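Local coordinates for 3-carboxy-cis,cis-muconate cycloisomerase (Acinetobacter calcoaceticus, PDB 1Q5N), which belongs to the fumarase/aspartase superfamily of largely helical, tetrameric enzymes, in which long helices of the subunits pack together into a central bundle, at residues L331-I334 with F335-A339. Numbering follows the deposited sequence.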
loop_
_atom_site.group_PDB
_atom_site.type_symbol
_atom_site.label_atom_id
_atom_site.label_comp_id
_atom_site.label_asym_id
_atom_site.label_seq_id
_atom_site.Cartn_x
_atom_site.Cartn_y
_atom_site.Cartn_z
ATOM N N LEU A 331 0.919 6.977 -12.246
ATOM C CA LEU A 331 -0.140 7.886 -12.680
ATOM C C LEU A 331 -0.915 7.376 -13.889
ATOM O O LEU A 331 -2.142 7.299 -13.843
ATOM C CB LEU A 331 0.389 9.311 -12.939
ATOM C CG LEU A 331 -0.695 10.385 -13.261
ATOM C CD1 LEU A 331 -1.631 10.601 -12.068
ATOM C CD2 LEU A 331 -0.062 11.734 -13.619
ATOM N N PRO A 332 -0.221 6.988 -14.966
ATOM C CA PRO A 332 -1.011 6.502 -16.113
ATOM C C PRO A 332 -1.890 5.270 -15.747
ATOM O O PRO A 332 -3.036 5.160 -16.205
ATOM C CB PRO A 332 0.067 6.142 -17.182
ATOM C CG PRO A 332 1.285 6.960 -16.752
ATOM C CD PRO A 332 1.234 6.900 -15.233
ATOM N N GLU A 333 -1.350 4.339 -14.957
ATOM C CA GLU A 333 -2.110 3.136 -14.603
ATOM C C GLU A 333 -3.384 3.535 -13.845
ATOM O O GLU A 333 -4.446 2.974 -14.114
ATOM C CB GLU A 333 -1.226 2.198 -13.787
ATOM C CG GLU A 333 -1.757 0.811 -13.434
ATOM C CD GLU A 333 -1.811 -0.143 -14.611
ATOM O OE1 GLU A 333 -1.126 0.162 -15.617
ATOM O OE2 GLU A 333 -2.513 -1.202 -14.551
ATOM N N ILE A 334 -3.310 4.524 -12.935
ATOM C CA ILE A 334 -4.485 4.955 -12.161
ATOM C C ILE A 334 -5.566 5.505 -13.106
ATOM O O ILE A 334 -6.726 5.118 -13.007
ATOM C CB ILE A 334 -4.079 6.012 -11.101
ATOM C CG1 ILE A 334 -3.051 5.368 -10.189
ATOM C CG2 ILE A 334 -5.320 6.553 -10.331
ATOM C CD1 ILE A 334 -2.640 6.151 -9.009
ATOM N N PHE A 335 -5.194 6.399 -14.027
ATOM C CA PHE A 335 -6.147 6.907 -15.017
ATOM C C PHE A 335 -6.783 5.782 -15.863
ATOM O O PHE A 335 -7.993 5.732 -16.090
ATOM C CB PHE A 335 -5.442 7.851 -15.992
ATOM C CG PHE A 335 -5.612 9.300 -15.660
ATOM C CD1 PHE A 335 -6.846 9.929 -15.880
ATOM C CD2 PHE A 335 -4.508 10.055 -15.190
ATOM C CE1 PHE A 335 -7.011 11.297 -15.652
ATOM C CE2 PHE A 335 -4.634 11.415 -14.950
ATOM C CZ PHE A 335 -5.887 12.058 -15.189
ATOM N N GLN A 336 -5.945 4.899 -16.371
ATOM C CA GLN A 336 -6.433 3.809 -17.195
ATOM C C GLN A 336 -7.389 2.848 -16.493
ATOM O O GLN A 336 -8.366 2.409 -17.115
ATOM C CB GLN A 336 -5.259 3.034 -17.777
ATOM C CG GLN A 336 -4.719 3.675 -19.024
ATOM C CD GLN A 336 -3.445 2.988 -19.472
ATOM O OE1 GLN A 336 -2.382 3.244 -18.923
ATOM N NE2 GLN A 336 -3.552 2.092 -20.433
ATOM N N LEU A 337 -7.135 2.527 -15.214
ATOM C CA LEU A 337 -8.012 1.634 -14.450
ATOM C C LEU A 337 -9.317 2.338 -14.093
ATOM O O LEU A 337 -10.394 1.699 -14.091
ATOM C CB LEU A 337 -7.327 1.124 -13.162
ATOM C CG LEU A 337 -6.200 0.121 -13.431
ATOM C CD1 LEU A 337 -5.275 -0.017 -12.268
ATOM C CD2 LEU A 337 -6.814 -1.215 -13.771
ATOM N N THR A 338 -9.235 3.639 -13.795
ATOM C CA THR A 338 -10.420 4.400 -13.426
ATOM C C THR A 338 -11.373 4.557 -14.634
ATOM O O THR A 338 -12.599 4.351 -14.513
ATOM C CB THR A 338 -10.036 5.809 -12.900
ATOM O OG1 THR A 338 -9.204 5.684 -11.752
ATOM C CG2 THR A 338 -11.302 6.625 -12.538
ATOM N N ALA A 339 -10.813 4.928 -15.791
ATOM C CA ALA A 339 -11.610 5.112 -17.011
ATOM C C ALA A 339 -12.165 3.726 -17.396
ATOM O O ALA A 339 -13.326 3.603 -17.798
ATOM C CB ALA A 339 -10.720 5.708 -18.156
#
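Glu-333 reaches one turn forward along the helix to Leu-337, and its side chain illustrates how a carboxylate can be carried past an apolar neighbour. From CB the chain leaves with CG anti to the backbone N (chi1 -173°), and CG lies 3.8 Å from Leu-337 CD1. A bend at chi2 (72°) then turns the carboxylate so that CD lies 4.2 Å from Leu-337 CD1 and OE2, at 3.8 Å, rests against that methyl. The same oxygen is held by a salt bridge to Arg-301 and a hydrogen bond to Tyr-13, two partners that fix the orientation of the carboxylate. Helix 323-351, one of the long helices of this superfamily's bundle, contributes regular i to i+4 backbone bonds here, among them Leu-337 N to Glu-333 O at 2.9 Å. At the next residue, Ile-334 O accepts twice from Thr-338: N at 3.0 Å, and OG1 at 2.8 Å from the other face of the carbonyl, 37° out of its plane. Thr-338 OG1 is also hydrogen-bonded to Thr-248. Beside helix 110-146, Leu-331 CD1 packs 4.2 Å from CE2 of Phe-335, whose ring also meets that of Phe-21.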